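Local coordinates for fatty acid-binding protein TM_1468 (Thermotoga maritima, PDB 1VPV), which binds long-chain fatty acids such as palmitate and may take part in lipid transport or fatty acid metabolism, at residues E58-Y63 with P275-T281; F83-L88 with A117-V121; F170-F174 with K231-T236; G254-L258 with T288-G292. All coordinates share one frame; numbering follows the deposited sequence.

Contact 1: residues E58-Y63 with P275-T281; sequences EIMNFY and PMGKVIT. With PLM (palmitic acid), chain D.
F62 and K278 owe their overlap to two first torsions: CG of F62 stands opposite its own backbone N (chi1 -178°), throwing the ring out from helix 56-68, while CG of K278 lies anti to the carbonyl carbon (chi1 -47°) and the lysine chain then runs extended across that ring. The product is a CH-pi contact, with K278 CB centred over one face at 3.6 Å from the F62 ring centroid. T281 CB meets the edge of the same ring, 4.1 Å from F62 CE2. Past the ring, K278 NZ forms a salt bridge of 3.1 Å with E58 OE1, approaching on the anti side of the carboxylate and well out of its plane (31°). K278 NZ also bridges to E50, its stronger partner, and to P51 O, so this buried ammonium probably keeps its charge. Y63 reaches instead to the loop ahead of the second helix, where its OH makes a weak hydrogen bond of 2.6 Å to M276 O and lies against P275. At its ring edge, in plane, T281 OG1 comes within 3.5 Å of Y63 CE1. G277 O accepts both T281 OG1 and T281 N, from opposite faces of its plane, which fixes that hydroxyl. G277 is the N-cap residue of helix 278-284, with I59 CD1 4.2 Å from G277 CA. Since V279, I280 and selenomethionine M276 touch palmitate, this helix packing backs the fatty-acid pocket of the DegV fold.

Contact 2: residues F83-L88 with A117-V121; sequences FKKRYL and ASKEV
F83 meets A117 through its first side-chain carbon, CB to CB at 3.3 Å, a tight approach that brings the two helices close. Its ring leads elsewhere, touching T110, S113 and A114 of helix 110-118 and I38 of strand 35-43. K84 follows at the margin of the contact. The chain of this lysine bends at its third torsion and crosses E120 at about a right angle, with K84 CD 3.2 Å from E120 OE1. Their charged ends are farther apart, K84 NZ to E120 OE1 being a long salt bridge of 4.0 Å, so much of the pairing is aliphatic carbon against carboxylate. The helix thus engaged, 110-118, is the connection of a beta-alpha-beta crossover between the parallel strands 97-102 and 125-129, and helix 80-92 packs alongside where that connection turns back toward the sheet. Y87, one turn after F83, brings its ring atom CE2 within 3.4 Å of A117 CB, while S118 N lies at the ring edge, near its plane, 3.5 Å from Y87 CE2. F83 O sits above one face, offset toward the rim. The ring's hydroxyl is hydrogen-bonded to A114 O, which holds the tyrosine against the neighbouring helix. V121 divides its branches between the last two partners: CG2 approaches Y87 CD2 at 3.9 Å, and CG1 meets L88 CD2 at 3.8 Å on the more exposed side.

Contact 3: residues F170-F174 with K231-T236; sequences FKAIF and KLREDT. With PLM (palmitic acid), chain D.
K171 and D235 approach from opposite directions and close a salt bridge in which K171 NZ donates to D235 OD2 at 2.6 Å. The ammonium reaches the syn side of the carboxylate, only 18° out of its plane. On the way there the lysine crosses L232 at about a right angle, K171 CD lying 3.6 Å from L232 CD1, so that an aliphatic stem precedes the charged end. Two residues along the strand, I173 offers the tip of its longer branch: CD1 packs 4.0 Å from L232 CB and 4.1 Å from K231 CG. A second shell positions these groups. The bend at the last torsion of K171 (chi4 -66°) turns NZ aside from the extended chain, and K168 O takes another of its hydrogens. R298 joins D235 OD2 in a further salt bridge, while T236 OG1 gives D235 OD1 a weak hydrogen bond; the carboxylate, placed between two cations, is probably stabilised in its charged form. K231 carries its ammonium away from strand 170-176 to E234, NZ to OE1 at 2.9 Å, from above the carboxylate plane, and also makes a cation-pi contact with Y215. Across the strand A172 and F174 face the ligand instead, palmitate CC lying over the centre of one face of the F174 ring. Strand 170-176 therefore has helix 220-232 and its exit turn on one side and the fatty acid on the other, and in its sheet it runs between strands 201-208 and 289-295, antiparallel to both.

Contact 4: residues G254-L258 with T288-G292; sequences GVVEL and TVGFG. With PLM (palmitic acid), chain D.
Van der Waals packing of V289 against the helix backbone at G254 and the side chains of V255 and L258 makes up much of this buried contact. CG2 of V289 presses on the helix backbone itself, 3.6 Å from G254 C, a closeness that the bare surface of a glycine permits. The other branch meets a side chain, V289 CG1 lying 3.6 Å from L258 CD2, as valine and leucine slide past each other in opposite directions. V255 adds a methyl beside a backbone carbonyl, its CG2 3.8 Å from G290 O. The helix axis passes 7.7 Å from the strand axis at a signed crossing angle of -51°. Helix 252-263 is the connection of a beta-alpha-beta crossover between parallel strands 241-248 and 267-275, here covering strand 289-295, which runs antiparallel to 241-248 beside it. The aromatic interaction lies farther along the strand. L258 CD2 sits over a face of the F291 ring, 4.1 Å from its centroid and 27° off the normal, in a CH-pi contact. Its twin methyl is nearer the rim, L258 CD1 to F291 CE2 at 3.5 Å. A first torsion of 45° sets F291 CG between the backbone N and the carbonyl carbon, which turns the ring toward the helix, where L258 lies on it. I229 of helix 220-232 touches the ring too. Backbone hydrogen bonds fix the strand, G290 pairing with V247 and F291 with I173. The last palmitate carbon, CG, comes within 3.5 Å of G292 N.

From the N terminus, helix 56-68 opens contact 1, which closes only at 275-281. Within that long loop, contact 2 closes first, joining two successive helices that lie in one part of the fold with strands 97-102 and 125-129. Contact 3, also within that loop, follows contact 2 in series, tying strand 170-176 of the other sheet to the end of helix 220-232. Contact 4 opens at 254-258 before contact 1 closes and ends at 288-292 after it, so these two cross. Strands 170-176 and 289-295 are sheet neighbours, which brings contacts 3 and 4 together, while M276 touches T288 between contacts 1 and 4. Contacts 1, 3 and 4 all reach the palmitate.

Contact 1: residues E58-Y63 with P275-T281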
# COMPACT_ATOMS: atom_id res chain seq x y z
N GLU A 58 14.88 -8.80 -5.22
CA GLU A 58 13.81 -9.78 -5.42
C GLU A 58 12.64 -9.19 -6.14
O GLU A 58 12.05 -9.84 -7.02
CB GLU A 58 13.36 -10.42 -4.11
CG GLU A 58 14.23 -11.65 -3.75
CD GLU A 58 13.49 -12.69 -2.92
OE1 GLU A 58 12.52 -13.31 -3.45
OE2 GLU A 58 13.88 -12.90 -1.73
N ILE A 59 12.33 -7.95 -5.81
CA ILE A 59 11.24 -7.28 -6.46
C ILE A 59 11.54 -7.07 -7.95
O ILE A 59 10.66 -7.29 -8.80
CB ILE A 59 10.84 -5.99 -5.72
CG1 ILE A 59 9.99 -6.38 -4.52
CG2 ILE A 59 10.03 -5.09 -6.61
CD1 ILE A 59 9.84 -5.26 -3.49
N MSE A 60 12.76 -6.67 -8.26
CA MSE A 60 13.21 -6.57 -9.65
C MSE A 60 13.19 -7.86 -10.48
O MSE A 60 12.85 -7.83 -11.67
CB MSE A 60 14.63 -6.11 -9.63
CG MSE A 60 14.76 -4.68 -9.26
SE MSE A 60 15.49 -3.83 -10.81
CE MSE A 60 17.38 -4.45 -10.60
N ASN A 61 13.65 -8.95 -9.88
CA ASN A 61 13.61 -10.27 -10.51
C ASN A 61 12.17 -10.67 -10.86
O ASN A 61 11.89 -11.17 -11.97
CB ASN A 61 14.21 -11.30 -9.57
CG ASN A 61 14.33 -12.66 -10.20
OD1 ASN A 61 13.56 -13.57 -9.91
ND2 ASN A 61 15.31 -12.81 -11.09
N PHE A 62 11.26 -10.42 -9.92
CA PHE A 62 9.88 -10.73 -10.10
C PHE A 62 9.30 -9.94 -11.27
O PHE A 62 8.50 -10.45 -12.05
CB PHE A 62 9.11 -10.38 -8.83
CG PHE A 62 7.66 -10.73 -8.92
CD1 PHE A 62 7.24 -12.06 -8.69
CD2 PHE A 62 6.71 -9.77 -9.29
CE1 PHE A 62 5.91 -12.41 -8.80
CE2 PHE A 62 5.40 -10.11 -9.40
CZ PHE A 62 4.98 -11.46 -9.17
N TYR A 63 9.67 -8.67 -11.36
CA TYR A 63 9.21 -7.83 -12.45
C TYR A 63 9.61 -8.47 -13.77
O TYR A 63 8.85 -8.45 -14.72
CB TYR A 63 9.82 -6.41 -12.36
CG TYR A 63 9.22 -5.45 -11.34
CD1 TYR A 63 7.91 -5.61 -10.86
CD2 TYR A 63 9.94 -4.35 -10.89
CE1 TYR A 63 7.37 -4.69 -9.94
CE2 TYR A 63 9.40 -3.43 -10.00
CZ TYR A 63 8.12 -3.61 -9.53
OH TYR A 63 7.60 -2.69 -8.62
N PRO A 275 8.67 1.05 -5.32
CA PRO A 275 8.18 0.07 -6.28
C PRO A 275 7.11 -0.84 -5.66
O PRO A 275 7.20 -1.21 -4.51
CB PRO A 275 9.43 -0.74 -6.63
CG PRO A 275 10.33 -0.55 -5.51
CD PRO A 275 10.07 0.81 -4.95
N MSE A 276 6.09 -1.19 -6.42
CA MSE A 276 5.06 -2.09 -5.91
C MSE A 276 5.61 -3.52 -5.85
O MSE A 276 6.30 -3.99 -6.78
CB MSE A 276 3.81 -2.03 -6.78
CG MSE A 276 3.10 -0.73 -6.73
SE MSE A 276 1.94 -0.31 -8.31
CE MSE A 276 0.25 0.24 -7.33
N GLY A 277 5.30 -4.19 -4.74
CA GLY A 277 5.78 -5.56 -4.51
C GLY A 277 5.14 -6.61 -5.42
O GLY A 277 4.42 -6.29 -6.35
N LYS A 278 5.43 -7.87 -5.12
CA LYS A 278 4.97 -8.99 -5.96
C LYS A 278 3.44 -9.15 -5.95
O LYS A 278 2.81 -9.36 -6.98
CB LYS A 278 5.64 -10.33 -5.54
CG LYS A 278 7.14 -10.27 -5.33
CD LYS A 278 7.71 -11.69 -5.21
CE LYS A 278 9.22 -11.70 -4.96
NZ LYS A 278 9.63 -13.07 -4.57
N VAL A 279 2.84 -9.05 -4.78
CA VAL A 279 1.40 -9.22 -4.65
C VAL A 279 0.63 -8.08 -5.33
O VAL A 279 -0.27 -8.30 -6.13
CB VAL A 279 1.00 -9.39 -3.18
CG1 VAL A 279 -0.50 -9.44 -3.03
CG2 VAL A 279 1.60 -10.68 -2.64
N ILE A 280 0.97 -6.84 -5.03
CA ILE A 280 0.28 -5.74 -5.65
C ILE A 280 0.44 -5.81 -7.19
O ILE A 280 -0.54 -5.69 -7.96
CB ILE A 280 0.72 -4.41 -5.03
CG1 ILE A 280 0.18 -4.31 -3.59
CG2 ILE A 280 0.28 -3.24 -5.88
CD1 ILE A 280 -1.31 -4.02 -3.50
N THR A 281 1.66 -6.06 -7.64
CA THR A 281 1.93 -6.15 -9.07
C THR A 281 1.10 -7.22 -9.75
O THR A 281 0.63 -7.04 -10.88
CB THR A 281 3.41 -6.47 -9.31
OG1 THR A 281 4.19 -5.44 -8.72
CG2 THR A 281 3.72 -6.50 -10.79
C1 PLM D . -4.26 -11.66 -0.64
O1 PLM D . -4.77 -11.82 0.51
O2 PLM D . -4.13 -12.64 -1.45
C2 PLM D . -3.79 -10.28 -1.02
C3 PLM D . -4.78 -9.59 -1.95
C4 PLM D . -4.21 -8.27 -2.43
C5 PLM D . -5.19 -7.63 -3.41
C6 PLM D . -4.70 -6.31 -3.94
C7 PLM D . -5.70 -5.64 -4.87
C8 PLM D . -5.03 -4.55 -5.70
C9 PLM D . -4.77 -3.31 -4.87
CA PLM D . -4.03 -2.25 -5.66
CB PLM D . -3.92 -0.96 -4.85
CC PLM D . -2.93 -0.00 -5.51
CD PLM D . -2.91 1.38 -4.83
CE PLM D . -1.78 2.26 -5.34
CF PLM D . -1.85 3.68 -4.80
CG PLM D . -1.22 3.82 -3.41

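Contact 2: residues F83-L88 with A117-V121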
# COMPACT_ATOMS: atom_id res chain seq x y z
N PHE A 83 2.21 -14.78 11.31
CA PHE A 83 2.04 -13.66 12.23
C PHE A 83 2.54 -13.96 13.66
O PHE A 83 3.23 -13.10 14.26
CB PHE A 83 0.59 -13.17 12.26
CG PHE A 83 0.26 -12.17 11.17
CD1 PHE A 83 0.70 -10.87 11.25
CD2 PHE A 83 -0.51 -12.55 10.07
CE1 PHE A 83 0.43 -9.95 10.22
CE2 PHE A 83 -0.82 -11.64 9.06
CZ PHE A 83 -0.35 -10.33 9.13
N LYS A 84 2.16 -15.13 14.21
CA LYS A 84 2.61 -15.55 15.55
C LYS A 84 4.13 -15.50 15.65
O LYS A 84 4.67 -14.96 16.60
CB LYS A 84 2.20 -17.00 15.87
CG LYS A 84 0.97 -17.19 16.70
CD LYS A 84 0.86 -18.64 17.22
CE LYS A 84 1.92 -18.99 18.30
NZ LYS A 84 1.69 -20.30 19.00
N LYS A 85 4.80 -16.08 14.67
CA LYS A 85 6.27 -16.15 14.71
C LYS A 85 6.90 -14.76 14.76
O LYS A 85 7.76 -14.52 15.60
CB LYS A 85 6.83 -17.00 13.56
CG LYS A 85 6.51 -18.50 13.74
CD LYS A 85 7.14 -19.41 12.68
N ARG A 86 6.46 -13.85 13.90
CA ARG A 86 6.92 -12.46 13.97
C ARG A 86 6.65 -11.82 15.34
O ARG A 86 7.56 -11.20 15.92
CB ARG A 86 6.29 -11.58 12.88
CG ARG A 86 6.59 -12.00 11.45
CD ARG A 86 7.53 -11.05 10.73
NE ARG A 86 7.95 -11.59 9.43
CZ ARG A 86 8.74 -10.97 8.56
NH1 ARG A 86 9.21 -9.76 8.82
NH2 ARG A 86 9.05 -11.54 7.41
N TYR A 87 5.42 -11.95 15.84
CA TYR A 87 5.06 -11.35 17.14
C TYR A 87 6.02 -11.80 18.25
O TYR A 87 6.51 -10.98 19.03
CB TYR A 87 3.62 -11.73 17.57
CG TYR A 87 2.50 -11.23 16.66
CD1 TYR A 87 2.72 -10.22 15.73
CD2 TYR A 87 1.21 -11.74 16.77
CE1 TYR A 87 1.68 -9.75 14.91
CE2 TYR A 87 0.16 -11.27 15.97
CZ TYR A 87 0.40 -10.29 15.04
OH TYR A 87 -0.62 -9.82 14.24
N LEU A 88 6.26 -13.10 18.30
CA LEU A 88 7.15 -13.71 19.27
C LEU A 88 8.59 -13.27 19.08
O LEU A 88 9.29 -13.08 20.08
CB LEU A 88 7.09 -15.22 19.17
CG LEU A 88 5.76 -15.80 19.61
CD1 LEU A 88 5.76 -17.29 19.32
CD2 LEU A 88 5.48 -15.54 21.11
N ALA A 117 -3.77 -14.19 15.20
CA ALA A 117 -2.43 -14.45 15.73
C ALA A 117 -2.26 -13.69 17.05
O ALA A 117 -1.62 -14.20 17.96
CB ALA A 117 -1.38 -14.08 14.74
N SER A 118 -2.87 -12.50 17.16
CA SER A 118 -2.74 -11.67 18.38
C SER A 118 -3.30 -12.33 19.64
O SER A 118 -2.90 -11.99 20.76
CB SER A 118 -3.44 -10.33 18.22
OG SER A 118 -4.86 -10.49 18.23
N LYS A 119 -4.25 -13.25 19.45
CA LYS A 119 -4.85 -13.97 20.57
C LYS A 119 -4.00 -15.13 21.04
O LYS A 119 -4.24 -15.64 22.12
CB LYS A 119 -6.26 -14.46 20.20
CG LYS A 119 -7.14 -13.31 19.71
CD LYS A 119 -8.63 -13.59 19.87
CE LYS A 119 -9.42 -12.36 19.50
NZ LYS A 119 -10.62 -12.21 20.38
N GLU A 120 -2.99 -15.53 20.27
CA GLU A 120 -2.14 -16.65 20.67
C GLU A 120 -0.79 -16.28 21.28
O GLU A 120 0.07 -17.13 21.41
CB GLU A 120 -1.93 -17.56 19.47
CG GLU A 120 -3.26 -18.12 18.94
CD GLU A 120 -3.14 -19.53 18.38
OE1 GLU A 120 -2.07 -19.88 17.82
OE2 GLU A 120 -4.12 -20.30 18.50
N VAL A 121 -0.60 -15.02 21.66
CA VAL A 121 0.67 -14.53 22.21
C VAL A 121 0.46 -13.58 23.39
O VAL A 121 -0.59 -12.94 23.52
CB VAL A 121 1.56 -13.80 21.18
CG1 VAL A 121 1.91 -14.70 20.03
CG2 VAL A 121 0.89 -12.51 20.62

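Contact 3: residues F170-F174 with K231-T236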
# COMPACT_ATOMS: atom_id res chain seq x y z
N PHE A 170 -5.78 9.85 4.28
CA PHE A 170 -4.93 8.89 3.52
C PHE A 170 -5.71 8.34 2.32
O PHE A 170 -6.78 7.79 2.49
CB PHE A 170 -4.46 7.76 4.41
CG PHE A 170 -3.90 8.23 5.73
CD1 PHE A 170 -2.66 8.84 5.79
CD2 PHE A 170 -4.61 8.06 6.90
CE1 PHE A 170 -2.15 9.25 6.97
CE2 PHE A 170 -4.09 8.47 8.11
CZ PHE A 170 -2.88 9.06 8.15
N LYS A 171 -5.16 8.53 1.13
CA LYS A 171 -5.81 8.15 -0.12
C LYS A 171 -4.91 7.27 -0.96
O LYS A 171 -3.68 7.36 -0.88
CB LYS A 171 -6.15 9.41 -0.91
CG LYS A 171 -6.92 10.43 -0.09
CD LYS A 171 -7.28 11.59 -0.90
CE LYS A 171 -8.07 12.58 -0.10
NZ LYS A 171 -9.39 11.98 0.26
N ALA A 172 -5.53 6.39 -1.73
CA ALA A 172 -4.82 5.55 -2.72
C ALA A 172 -5.52 5.72 -4.07
O ALA A 172 -6.74 5.47 -4.19
CB ALA A 172 -4.83 4.12 -2.28
N ILE A 173 -4.77 6.21 -5.05
CA ILE A 173 -5.27 6.62 -6.37
C ILE A 173 -4.25 6.14 -7.44
O ILE A 173 -3.05 6.40 -7.31
CB ILE A 173 -5.46 8.15 -6.42
CG1 ILE A 173 -6.46 8.59 -5.34
CG2 ILE A 173 -5.91 8.62 -7.81
CD1 ILE A 173 -6.62 10.09 -5.17
N PHE A 174 -4.70 5.44 -8.47
CA PHE A 174 -3.75 4.81 -9.42
C PHE A 174 -4.41 4.49 -10.75
O PHE A 174 -5.65 4.53 -10.87
CB PHE A 174 -3.12 3.52 -8.80
CG PHE A 174 -4.09 2.38 -8.59
CD1 PHE A 174 -5.04 2.42 -7.55
CD2 PHE A 174 -4.04 1.25 -9.40
CE1 PHE A 174 -5.94 1.33 -7.32
CE2 PHE A 174 -4.90 0.18 -9.19
CZ PHE A 174 -5.88 0.22 -8.15
N LYS A 231 -9.30 13.47 -9.35
CA LYS A 231 -9.99 12.71 -8.30
C LYS A 231 -9.59 13.19 -6.90
O LYS A 231 -10.44 13.42 -6.06
CB LYS A 231 -9.75 11.21 -8.46
CG LYS A 231 -10.13 10.35 -7.23
CD LYS A 231 -11.60 10.49 -6.78
CE LYS A 231 -12.56 9.71 -7.67
NZ LYS A 231 -14.00 10.04 -7.45
N LEU A 232 -8.29 13.33 -6.66
CA LEU A 232 -7.81 13.90 -5.41
C LEU A 232 -8.44 15.27 -5.13
O LEU A 232 -8.75 15.60 -3.98
CB LEU A 232 -6.29 14.04 -5.46
CG LEU A 232 -5.63 14.82 -4.32
CD1 LEU A 232 -5.74 14.02 -3.03
CD2 LEU A 232 -4.18 15.11 -4.63
N ARG A 233 -8.61 16.07 -6.18
CA ARG A 233 -9.09 17.41 -6.06
C ARG A 233 -10.58 17.47 -5.68
O ARG A 233 -11.10 18.53 -5.34
CB ARG A 233 -8.84 18.16 -7.37
CG ARG A 233 -8.89 19.66 -7.23
CD ARG A 233 -8.80 20.37 -8.59
NE ARG A 233 -7.82 19.74 -9.48
CZ ARG A 233 -7.83 19.86 -10.81
NH1 ARG A 233 -8.75 20.60 -11.43
NH2 ARG A 233 -6.90 19.22 -11.53
N GLU A 234 -11.27 16.35 -5.76
CA GLU A 234 -12.67 16.34 -5.40
C GLU A 234 -12.90 16.66 -3.95
O GLU A 234 -13.94 17.23 -3.63
CB GLU A 234 -13.33 15.01 -5.77
CG GLU A 234 -13.52 14.86 -7.27
CD GLU A 234 -14.15 13.54 -7.67
OE1 GLU A 234 -14.59 12.76 -6.78
OE2 GLU A 234 -14.21 13.28 -8.89
N ASP A 235 -11.95 16.34 -3.07
CA ASP A 235 -12.11 16.68 -1.63
C ASP A 235 -10.94 17.43 -0.98
O ASP A 235 -10.97 17.67 0.23
CB ASP A 235 -12.42 15.43 -0.80
CG ASP A 235 -11.19 14.55 -0.56
OD1 ASP A 235 -10.32 14.48 -1.47
OD2 ASP A 235 -11.11 13.94 0.54
N THR A 236 -9.94 17.81 -1.77
CA THR A 236 -8.71 18.41 -1.26
C THR A 236 -8.32 19.55 -2.20
O THR A 236 -7.75 19.32 -3.26
CB THR A 236 -7.59 17.33 -1.16
OG1 THR A 236 -8.07 16.22 -0.40
CG2 THR A 236 -6.31 17.87 -0.48
C1 PLM D . -4.26 -11.66 -0.64
O1 PLM D . -4.77 -11.82 0.51
O2 PLM D . -4.13 -12.64 -1.45
C2 PLM D . -3.79 -10.28 -1.02
C3 PLM D . -4.78 -9.59 -1.95
C4 PLM D . -4.21 -8.27 -2.43
C5 PLM D . -5.19 -7.63 -3.41
C6 PLM D . -4.70 -6.31 -3.94
C7 PLM D . -5.70 -5.64 -4.87
C8 PLM D . -5.03 -4.55 -5.70
C9 PLM D . -4.77 -3.31 -4.87
CA PLM D . -4.03 -2.25 -5.66
CB PLM D . -3.92 -0.96 -4.85
CC PLM D . -2.93 -0.00 -5.51
CD PLM D . -2.91 1.38 -4.83
CE PLM D . -1.78 2.26 -5.34
CF PLM D . -1.85 3.68 -4.80
CG PLM D . -1.22 3.82 -3.41

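Contact 4: residues G254-L258 with T288-G292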
# COMPACT_ATOMS: atom_id res chain seq x y z
N GLY A 254 6.91 6.66 -15.38
CA GLY A 254 5.48 6.94 -15.22
C GLY A 254 5.17 7.66 -13.91
O GLY A 254 4.47 8.66 -13.89
N VAL A 255 5.72 7.15 -12.82
CA VAL A 255 5.41 7.70 -11.52
C VAL A 255 6.11 9.08 -11.37
O VAL A 255 5.57 10.01 -10.73
CB VAL A 255 5.75 6.70 -10.39
CG1 VAL A 255 7.23 6.54 -10.20
CG2 VAL A 255 5.09 7.12 -9.11
N VAL A 256 7.25 9.24 -12.05
CA VAL A 256 7.95 10.50 -11.98
C VAL A 256 7.14 11.62 -12.62
O VAL A 256 7.10 12.71 -12.09
CB VAL A 256 9.40 10.38 -12.50
CG1 VAL A 256 10.04 11.74 -12.71
CG2 VAL A 256 10.24 9.61 -11.49
N GLU A 257 6.49 11.36 -13.75
CA GLU A 257 5.63 12.35 -14.41
C GLU A 257 4.42 12.73 -13.55
O GLU A 257 4.01 13.90 -13.50
CB GLU A 257 5.12 11.81 -15.74
CG GLU A 257 6.15 11.72 -16.85
N LEU A 258 3.85 11.73 -12.88
CA LEU A 258 2.70 11.91 -12.02
C LEU A 258 3.01 12.84 -10.88
O LEU A 258 2.22 13.77 -10.62
CB LEU A 258 2.22 10.56 -11.46
CG LEU A 258 1.12 10.58 -10.40
CD1 LEU A 258 -0.11 11.29 -10.90
CD2 LEU A 258 0.79 9.15 -9.99
N THR A 288 1.76 -0.16 -14.10
CA THR A 288 0.89 0.60 -13.21
C THR A 288 1.60 1.77 -12.49
O THR A 288 2.76 1.68 -12.11
CB THR A 288 0.26 -0.35 -12.18
OG1 THR A 288 -0.55 -1.32 -12.88
CG2 THR A 288 -0.59 0.40 -11.11
N VAL A 289 0.87 2.88 -12.31
CA VAL A 289 1.39 4.09 -11.67
C VAL A 289 0.33 4.69 -10.73
O VAL A 289 -0.85 4.79 -11.07
CB VAL A 289 1.83 5.13 -12.76
CG1 VAL A 289 1.93 6.54 -12.20
CG2 VAL A 289 3.13 4.73 -13.34
N GLY A 290 0.75 5.08 -9.54
CA GLY A 290 -0.21 5.64 -8.62
C GLY A 290 0.45 6.44 -7.54
O GLY A 290 1.69 6.57 -7.51
N PHE A 291 -0.37 7.00 -6.64
CA PHE A 291 0.19 7.51 -5.42
C PHE A 291 -0.66 7.28 -4.20
O PHE A 291 -1.89 7.19 -4.29
CB PHE A 291 0.62 8.98 -5.55
CG PHE A 291 -0.37 9.91 -6.23
CD1 PHE A 291 -1.73 9.73 -6.17
CD2 PHE A 291 0.11 11.04 -6.87
CE1 PHE A 291 -2.57 10.62 -6.80
CE2 PHE A 291 -0.74 11.92 -7.50
CZ PHE A 291 -2.07 11.72 -7.46
N GLY A 292 0.04 7.11 -3.07
CA GLY A 292 -0.57 7.19 -1.75
C GLY A 292 -0.37 8.62 -1.32
O GLY A 292 0.74 9.13 -1.40
C1 PLM D . -4.26 -11.66 -0.64
O1 PLM D . -4.77 -11.82 0.51
O2 PLM D . -4.13 -12.64 -1.45
C2 PLM D . -3.79 -10.28 -1.02
C3 PLM D . -4.78 -9.59 -1.95
C4 PLM D . -4.21 -8.27 -2.43
C5 PLM D . -5.19 -7.63 -3.41
C6 PLM D . -4.70 -6.31 -3.94
C7 PLM D . -5.70 -5.64 -4.87
C8 PLM D . -5.03 -4.55 -5.70
C9 PLM D . -4.77 -3.31 -4.87
CA PLM D . -4.03 -2.25 -5.66
CB PLM D . -3.92 -0.96 -4.85
CC PLM D . -2.93 -0.00 -5.51
CD PLM D . -2.91 1.38 -4.83
CE PLM D . -1.78 2.26 -5.34
CF PLM D . -1.85 3.68 -4.80
CG PLM D . -1.22 3.82 -3.41